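Local coordinates for peptide-binding protein (Photobacterium damsela subsp. piscicida, PDB 6SQX) that cleaves the peptidoglycan of potentially competing bacteria as a secreted NlpC/P60 endopeptidase, probably of the cysteine type, at residues Gln32-Tyr37 / Gln304-Ile309; Ser157-Asn162 / Pro172-Gln177; Thr165-Gly170 / Asn427-Ala432. One frame throughout, in Å; residues are numbered along the deposited sequence. Where two conformers were deposited one is given.

Contact 1: residues Gln32-Tyr37 / Gln304-Ile309. With EDO (1,2-ethanediol), chain O.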
# COMPACT_ATOMS: atom_id res chain seq x y z
N GLN A 32 -5.57 2.06 -21.52
CA GLN A 32 -4.75 2.38 -20.34
C GLN A 32 -4.39 3.87 -20.33
O GLN A 32 -3.23 4.29 -20.50
CB GLN A 32 -3.52 1.48 -20.28
CG GLN A 32 -3.91 0.02 -20.14
CD GLN A 32 -4.83 -0.18 -18.91
OE1 GLN A 32 -4.48 0.25 -17.81
NE2 GLN A 32 -5.99 -0.79 -19.12
N ASP A 33 -5.41 4.70 -20.09
CA ASP A 33 -5.21 6.14 -19.98
C ASP A 33 -6.39 6.68 -19.19
O ASP A 33 -7.53 6.61 -19.66
CB ASP A 33 -5.14 6.76 -21.37
CG ASP A 33 -4.90 8.28 -21.34
OD1 ASP A 33 -4.93 8.92 -20.27
OD2 ASP A 33 -4.63 8.87 -22.41
N ALA A 34 -6.13 7.20 -17.99
CA ALA A 34 -7.22 7.65 -17.15
C ALA A 34 -8.02 8.75 -17.83
O ALA A 34 -9.20 8.94 -17.52
CB ALA A 34 -6.68 8.17 -15.80
N PHE A 35 -7.42 9.49 -18.77
CA PHE A 35 -8.18 10.57 -19.38
C PHE A 35 -9.28 10.06 -20.30
O PHE A 35 -10.17 10.84 -20.66
CB PHE A 35 -7.24 11.50 -20.18
CG PHE A 35 -6.42 12.42 -19.31
CD1 PHE A 35 -7.00 13.51 -18.71
CD2 PHE A 35 -5.08 12.18 -19.09
CE1 PHE A 35 -6.28 14.36 -17.92
CE2 PHE A 35 -4.33 13.04 -18.28
CZ PHE A 35 -4.95 14.13 -17.68
N HIS A 36 -9.22 8.78 -20.70
CA HIS A 36 -10.28 8.19 -21.51
C HIS A 36 -11.60 8.10 -20.74
O HIS A 36 -12.68 7.97 -21.35
CB HIS A 36 -9.83 6.80 -21.97
CG HIS A 36 -10.70 6.17 -23.01
ND1 HIS A 36 -10.65 6.54 -24.34
CD2 HIS A 36 -11.61 5.17 -22.93
CE1 HIS A 36 -11.50 5.80 -25.03
NE2 HIS A 36 -12.10 4.96 -24.20
N TYR A 37 -11.52 8.20 -19.42
CA TYR A 37 -12.67 8.03 -18.53
C TYR A 37 -13.03 9.34 -17.84
O TYR A 37 -13.74 9.32 -16.83
CB TYR A 37 -12.39 6.93 -17.51
CG TYR A 37 -11.80 5.71 -18.21
CD1 TYR A 37 -12.62 4.87 -18.95
CD2 TYR A 37 -10.42 5.47 -18.22
CE1 TYR A 37 -12.10 3.79 -19.66
CE2 TYR A 37 -9.88 4.38 -18.94
CZ TYR A 37 -10.74 3.55 -19.65
OH TYR A 37 -10.27 2.47 -20.35
N GLN A 304 -1.42 11.01 -12.21
CA GLN A 304 -0.83 10.10 -11.23
C GLN A 304 -1.23 8.66 -11.50
O GLN A 304 -0.38 7.76 -11.45
CB GLN A 304 -1.24 10.54 -9.83
CG GLN A 304 -0.61 11.86 -9.47
CD GLN A 304 0.90 11.78 -9.47
OE1 GLN A 304 1.49 10.97 -8.75
NE2 GLN A 304 1.54 12.59 -10.35
N ILE A 305 -2.51 8.43 -11.80
CA ILE A 305 -2.95 7.09 -12.21
C ILE A 305 -2.11 6.58 -13.38
O ILE A 305 -1.59 5.45 -13.36
CB ILE A 305 -4.45 7.09 -12.54
CG1 ILE A 305 -5.26 7.10 -11.23
CG2 ILE A 305 -4.83 5.89 -13.40
CD1 ILE A 305 -6.72 7.40 -11.44
N ASN A 306 -1.94 7.42 -14.39
CA ASN A 306 -1.20 6.99 -15.57
C ASN A 306 0.24 6.61 -15.22
O ASN A 306 0.82 5.74 -15.87
CB ASN A 306 -1.24 8.10 -16.62
CG ASN A 306 -2.56 8.12 -17.40
OD1 ASN A 306 -3.41 7.24 -17.18
ND2 ASN A 306 -2.75 9.13 -18.28
N ASN A 307 0.84 7.30 -14.24
CA ASN A 307 2.22 6.99 -13.87
C ASN A 307 2.38 5.63 -13.20
O ASN A 307 3.50 5.09 -13.17
CB ASN A 307 2.79 8.04 -12.92
CG ASN A 307 3.06 9.37 -13.60
OD1 ASN A 307 3.14 9.47 -14.84
ND2 ASN A 307 3.24 10.40 -12.80
N TYR A 308 1.29 5.07 -12.64
CA TYR A 308 1.37 3.76 -12.00
C TYR A 308 1.06 2.60 -12.92
O TYR A 308 1.43 1.45 -12.61
CB TYR A 308 0.42 3.65 -10.77
CG TYR A 308 0.85 4.55 -9.63
CD1 TYR A 308 2.01 4.25 -8.89
CD2 TYR A 308 0.09 5.67 -9.26
CE1 TYR A 308 2.43 5.08 -7.86
CE2 TYR A 308 0.51 6.52 -8.22
CZ TYR A 308 1.66 6.21 -7.53
OH TYR A 308 2.09 7.04 -6.51
N ILE A 309 0.35 2.87 -14.03
CA ILE A 309 -0.06 1.78 -14.91
C ILE A 309 1.16 1.06 -15.42
O ILE A 309 2.15 1.68 -15.84
CB ILE A 309 -0.92 2.32 -16.06
CG1 ILE A 309 -2.27 2.88 -15.54
CG2 ILE A 309 -1.09 1.24 -17.15
CD1 ILE A 309 -3.17 3.57 -16.61
C1 EDO O . -13.24 1.39 -23.42
O1 EDO O . -14.04 2.57 -23.32
C2 EDO O . -11.78 1.75 -23.28
O2 EDO O . -11.09 0.85 -24.09
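CG of D33 stands anti to the backbone N (chi1 -179°) and CG of N306 anti to its carbonyl carbon (chi1 -80°), so a loop carboxylate and a helix amide meet obliquely, their planes steeply inclined. The N306 amide then uses both of its ends. Its oxygen takes the backbone N-H of A34 on a lone pair in the carbonyl plane, A34 N to N306 OD1 2.8 Å and almost straight at 174°. Its nitrogen points N306 ND2 at D33 OD1 over 3.0 Å; the acceptor lies near the amide plane, whereas the donor sits well above the carboxylate plane. D33 OD1 also accepts from F35 N at 3.0 Å, the Asx turn that opens the 3-10 segment 34-36. A34 CB rests on I305 CG2 at 3.8 Å, an apolar contact; separately, the Q32 chain, bent at chi2, lays its amide oxygen beside the isoleucine, Q32 OE1 to I309 CG2 3.6 Å. The Q32 amide nitrogen is held by I439 O and I30 O. The F35 ring meets H303 edge-to-face. Away from the helix, H36 NE2 bonds, in the ring plane, to O1 of an ethanediol, which is also hydrogen-bonded to T31. The contact thus ties the loop after strand 23-25 to the last turn of helix 298-308. Since the N306 amide donates at one end and accepts at the other, its flip is fixed, and two N-H groups converging on D33 OD1 are consistent with an ionised carboxylate.

Contact 2: residues Ser157-Asn162 / Pro172-Gln177. With EDO (1,2-ethanediol), chain H; EDO (1,2-ethanediol), chain P.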
# COMPACT_ATOMS: atom_id res chain seq x y z
N SER A 157 15.83 -10.90 5.61
CA SER A 157 15.59 -10.71 4.19
C SER A 157 15.21 -12.00 3.49
O SER A 157 14.85 -11.97 2.30
CB SER A 157 16.82 -10.08 3.52
OG SER A 157 17.96 -10.89 3.73
N ASP A 158 15.29 -13.12 4.19
CA ASP A 158 14.91 -14.39 3.60
C ASP A 158 13.39 -14.44 3.50
O ASP A 158 12.69 -13.75 4.25
CB ASP A 158 15.40 -15.53 4.48
CG ASP A 158 15.55 -16.85 3.72
OD1 ASP A 158 15.27 -16.87 2.50
OD2 ASP A 158 15.94 -17.87 4.34
N ALA A 159 12.90 -15.20 2.52
CA ALA A 159 11.48 -15.27 2.20
C ALA A 159 10.83 -16.44 2.92
O ALA A 159 11.50 -17.40 3.33
CB ALA A 159 11.28 -15.46 0.69
N PHE A 160 9.49 -16.36 3.02
CA PHE A 160 8.66 -17.55 3.28
C PHE A 160 7.65 -17.63 2.15
O PHE A 160 6.69 -16.83 2.12
CB PHE A 160 7.92 -17.50 4.63
CG PHE A 160 7.14 -18.75 4.91
CD1 PHE A 160 5.85 -18.93 4.40
CD2 PHE A 160 7.70 -19.77 5.63
CE1 PHE A 160 5.14 -20.10 4.61
CE2 PHE A 160 6.99 -20.96 5.85
CZ PHE A 160 5.71 -21.11 5.34
N TYR A 161 7.88 -18.56 1.23
CA TYR A 161 6.95 -18.89 0.16
C TYR A 161 6.27 -20.21 0.45
O TYR A 161 6.87 -21.12 1.04
CB TYR A 161 7.70 -19.07 -1.17
CG TYR A 161 8.35 -17.82 -1.69
CD1 TYR A 161 7.58 -16.73 -2.15
CD2 TYR A 161 9.74 -17.77 -1.82
CE1 TYR A 161 8.18 -15.59 -2.65
CE2 TYR A 161 10.36 -16.64 -2.38
CZ TYR A 161 9.58 -15.55 -2.76
OH TYR A 161 10.17 -14.42 -3.30
N ASN A 162 5.01 -20.33 0.03
CA ASN A 162 4.44 -21.66 -0.15
C ASN A 162 4.98 -22.26 -1.45
O ASN A 162 5.70 -21.60 -2.21
CB ASN A 162 2.92 -21.57 -0.17
CG ASN A 162 2.32 -21.19 1.21
OD1 ASN A 162 2.74 -21.73 2.25
ND2 ASN A 162 1.36 -20.28 1.21
N PRO A 172 5.42 -13.03 -6.29
CA PRO A 172 5.99 -12.15 -5.25
C PRO A 172 5.43 -12.43 -3.84
O PRO A 172 5.61 -11.58 -2.94
CB PRO A 172 5.53 -10.74 -5.70
CG PRO A 172 4.10 -10.98 -6.30
CD PRO A 172 4.33 -12.34 -7.04
N PHE A 173 4.76 -13.57 -3.65
CA PHE A 173 4.05 -13.86 -2.40
C PHE A 173 4.99 -14.41 -1.31
O PHE A 173 4.83 -15.54 -0.82
CB PHE A 173 2.90 -14.80 -2.70
CG PHE A 173 1.87 -14.19 -3.60
CD1 PHE A 173 0.96 -13.23 -3.11
CD2 PHE A 173 1.85 -14.47 -4.98
CE1 PHE A 173 0.03 -12.60 -3.95
CE2 PHE A 173 0.91 -13.86 -5.82
CZ PHE A 173 0.01 -12.91 -5.31
N ASP A 174 5.96 -13.57 -0.93
CA ASP A 174 6.79 -13.80 0.25
C ASP A 174 6.01 -13.27 1.44
O ASP A 174 5.84 -12.06 1.58
CB ASP A 174 8.09 -13.01 0.07
CG ASP A 174 8.95 -12.97 1.34
OD1 ASP A 174 8.60 -13.64 2.34
OD2 ASP A 174 9.97 -12.26 1.33
N TYR A 175 5.53 -14.17 2.31
CA TYR A 175 4.62 -13.71 3.34
C TYR A 175 5.29 -12.90 4.44
O TYR A 175 4.57 -12.26 5.22
CB TYR A 175 3.83 -14.91 3.90
CG TYR A 175 2.87 -15.41 2.83
CD1 TYR A 175 1.73 -14.66 2.49
CD2 TYR A 175 3.15 -16.54 2.08
CE1 TYR A 175 0.88 -15.08 1.44
CE2 TYR A 175 2.30 -16.97 1.07
CZ TYR A 175 1.18 -16.23 0.75
OH TYR A 175 0.34 -16.64 -0.27
N ILE A 176 6.63 -12.89 4.48
CA ILE A 176 7.35 -12.00 5.41
C ILE A 176 7.25 -10.55 4.97
O ILE A 176 7.45 -9.64 5.79
CB ILE A 176 8.83 -12.43 5.53
CG1 ILE A 176 8.96 -13.92 5.85
CG2 ILE A 176 9.57 -11.57 6.56
CD1 ILE A 176 8.26 -14.34 7.12
N GLN A 177 6.96 -10.30 3.69
CA GLN A 177 6.97 -8.94 3.16
C GLN A 177 5.67 -8.21 3.51
O GLN A 177 4.58 -8.68 3.15
CB GLN A 177 7.16 -9.03 1.65
CG GLN A 177 7.18 -7.61 0.96
CD GLN A 177 8.18 -6.63 1.65
OE1 GLN A 177 9.31 -7.04 2.06
NE2 GLN A 177 7.76 -5.35 1.83
C1 EDO H . 1.60 -18.30 4.64
O1 EDO H . 1.33 -19.35 5.59
C2 EDO H . 0.33 -17.93 3.90
O2 EDO H . -0.18 -19.11 3.23
C1 EDO P . -2.57 -14.39 -1.88
O1 EDO P . -2.09 -14.49 -0.55
C2 EDO P . -1.78 -15.43 -2.65
O2 EDO P . -2.30 -15.57 -3.98
O HOH W 1 12.37 -12.07 0.05
O HOH W 2 4.00 -18.11 -1.71
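D174 OD1 is gripped by two backbone N-H groups: F160 N reaches it across the contact at 2.9 Å, and I176 N closes an Asx turn onto it from its own segment. Both approach from above the carboxylate plane. CG of D174 lies anti to the backbone N (chi1 170°), which lays the carboxylate against A159, A159 CB to D174 CG 3.5 Å. The other oxygen, D174 OD2, takes a salt bridge from R152 and a water hydrogen bond. A second direct link runs backbone to backbone, Y175 N to F160 O at 2.9 Å and 168°, with the donor in the carbonyl plane. The Y161 ring brings CD1 and CE1 obliquely to the F173-D174 peptide, Y161 CD1 to F173 O 3.3 Å, and a water joins that same carbonyl to N162 N. Between the segments, F160 CB meets I176 CG1 at 3.9 Å, an apolar contact. N162 ND2 comes obliquely to the Y175 ring, 3.4 Å from Y175 CE2, while donating to an ethanediol whose C2 stands over the ring centre; E169 OE1 accepts from both N162 ND2 and Y175 OH. These segments belong to the SH3b1 region, consistent with the far part of an enlarged RT loop, whose arms would be strands 149-152 and 177-181. A type I turn from D174 to Q177 leads back into the second strand. With an arginine and N-H donors around it, the buried D174 carboxylate is probably charged and, with the Y175 N to F160 O bond, links the two limbs of an excursion without regular secondary structure.

Contact 3: residues Thr165-Gly170 / Asn427-Ala432. With EDO (1,2-ethanediol), chain P.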
# COMPACT_ATOMS: atom_id res chain seq x y z
N THR A 165 4.92 -23.91 -7.23
CA THR A 165 4.15 -24.47 -8.34
C THR A 165 2.65 -24.34 -8.14
O THR A 165 1.88 -24.69 -9.03
CB THR A 165 4.51 -25.94 -8.58
OG1 THR A 165 4.05 -26.74 -7.48
CG2 THR A 165 6.02 -26.13 -8.77
N ILE A 166 2.20 -23.83 -6.99
CA ILE A 166 0.77 -23.66 -6.70
C ILE A 166 0.36 -22.29 -7.24
O ILE A 166 1.03 -21.29 -6.93
CB ILE A 166 0.54 -23.70 -5.18
CG1 ILE A 166 0.90 -25.06 -4.62
CG2 ILE A 166 -0.94 -23.39 -4.84
CD1 ILE A 166 0.85 -25.09 -3.05
N PRO A 167 -0.72 -22.18 -8.01
CA PRO A 167 -1.15 -20.86 -8.49
C PRO A 167 -1.42 -19.94 -7.32
O PRO A 167 -2.00 -20.35 -6.31
CB PRO A 167 -2.44 -21.18 -9.26
CG PRO A 167 -2.23 -22.62 -9.75
CD PRO A 167 -1.52 -23.28 -8.60
N GLY A 168 -0.96 -18.69 -7.44
CA GLY A 168 -1.04 -17.74 -6.35
C GLY A 168 0.05 -17.83 -5.31
O GLY A 168 -0.04 -17.13 -4.29
N GLU A 169 1.09 -18.65 -5.54
CA GLU A 169 2.19 -18.83 -4.60
C GLU A 169 3.52 -18.66 -5.34
O GLU A 169 3.57 -18.51 -6.56
CB GLU A 169 2.10 -20.20 -3.90
CG GLU A 169 0.75 -20.46 -3.21
CD GLU A 169 0.41 -19.47 -2.09
OE1 GLU A 169 1.28 -18.78 -1.52
OE2 GLU A 169 -0.79 -19.39 -1.77
N GLY A 170 4.63 -18.69 -4.59
CA GLY A 170 5.91 -18.26 -5.16
C GLY A 170 5.91 -16.74 -5.29
O GLY A 170 5.00 -16.04 -4.82
N ASN A 427 -11.93 -29.51 -10.06
CA ASN A 427 -11.89 -28.56 -8.95
C ASN A 427 -10.47 -28.16 -8.56
O ASN A 427 -10.23 -27.73 -7.44
CB ASN A 427 -12.68 -29.05 -7.73
CG ASN A 427 -13.36 -27.92 -6.99
OD1 ASN A 427 -13.91 -27.00 -7.61
ND2 ASN A 427 -13.33 -27.96 -5.66
N GLU A 428 -9.52 -28.26 -9.48
CA GLU A 428 -8.18 -27.70 -9.27
C GLU A 428 -8.16 -26.21 -9.62
O GLU A 428 -8.87 -25.77 -10.52
CB GLU A 428 -7.17 -28.46 -10.13
CG GLU A 428 -7.06 -29.94 -9.71
CD GLU A 428 -6.52 -30.86 -10.81
OE1 GLU A 428 -6.35 -30.42 -11.95
OE2 GLU A 428 -6.28 -32.06 -10.52
N GLN A 429 -7.39 -25.43 -8.87
CA GLN A 429 -7.36 -23.98 -9.08
C GLN A 429 -6.33 -23.57 -10.11
O GLN A 429 -5.31 -24.24 -10.32
CB GLN A 429 -7.10 -23.22 -7.78
CG GLN A 429 -5.65 -23.26 -7.30
CD GLN A 429 -5.38 -22.34 -6.11
OE1 GLN A 429 -6.15 -21.42 -5.82
NE2 GLN A 429 -4.29 -22.59 -5.42
N GLY A 430 -6.60 -22.43 -10.74
CA GLY A 430 -5.66 -21.80 -11.65
C GLY A 430 -5.79 -20.30 -11.48
O GLY A 430 -6.58 -19.80 -10.68
N ARG A 431 -4.97 -19.56 -12.23
CA ARG A 431 -5.07 -18.10 -12.22
C ARG A 431 -5.03 -17.59 -13.65
O ARG A 431 -4.20 -18.03 -14.45
CB ARG A 431 -3.92 -17.41 -11.44
CG ARG A 431 -3.94 -17.73 -9.93
CD ARG A 431 -5.12 -17.03 -9.22
NE ARG A 431 -5.06 -17.24 -7.77
CZ ARG A 431 -5.48 -18.35 -7.16
NH1 ARG A 431 -5.99 -19.36 -7.87
NH2 ARG A 431 -5.41 -18.44 -5.83
N ALA A 432 -5.88 -16.62 -13.93
CA ALA A 432 -5.77 -15.80 -15.15
C ALA A 432 -4.91 -14.61 -14.73
O ALA A 432 -5.38 -13.71 -14.04
CB ALA A 432 -7.14 -15.35 -15.64
C1 EDO P . -2.57 -14.39 -1.88
O1 EDO P . -2.09 -14.49 -0.55
C2 EDO P . -1.78 -15.43 -2.65
O2 EDO P . -2.30 -15.57 -3.98
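I166 opens a type II beta turn, I166 to E169, by which the SH3b1 region leans on strand 429-433 of a mixed four-stranded sheet. The methyl CG2 of I166, anti to the backbone N, crosses obliquely to the end of the glutamine, I166 CG2 to Q429 NE2 3.5 Å. P167 follows and has the largest share of the contact. Its CB is directed toward the strand: P167 CB sits 3.8 Å from R431 CG, and P167 CG lies 3.5 Å from Q429 O and close to the alpha carbon of G430. P167 also touches N23 of strand 23-25. The proline carbonyl turns to the polar tips, but P167 O and Q429 NE2, 3.3 Å apart, are poorly angled and form no hydrogen bond; the same oxygen lies over one face of the R431 guanidinium, offset toward its rim. G168 has the positive phi of a type II turn's third position (82°), its amide over that same guanidinium face and its carbonyl taking a weak bond from an ethanediol. At E169 the turn closes, E169 N to I166 O 3.0 Å. Across from the turn, R431 is bent at chi2 and held by its own strand, its acceptors near the guanidinium plane although the donors stand above the carbonyl planes of Q429 and G430: both R431 NH1 (2.9 Å) and R431 NH2 (3.1 Å) donate end-on to Q429 OE1, and R431 NH1 also reaches G430 O at 2.9 Å.

Overall arrangement
Contacts 2 and 3 form one continuous patch, their centres about 17 Å apart: E169 OE1 of contact 3 receives Y175 OH at 2.7 Å and N162 ND2 at 3.1 Å from contact 2, and one ethanediol touches both. Contact 1 stands apart, its centre about 30 Å from that of contact 2 and 29 Å from that of contact 3, nearest atoms about 14 Å away. Contacts 1 and 3 join N-terminal loops to elements of the C-terminal half, while contact 2 closes a loop on itself. Helix 298-308 of contact 1 packs on helix 326-334, which begins just after C324, found oxidised to cysteinesulfonic acid and, by its place in the NlpC/P60 family, probably the catalytic nucleophile.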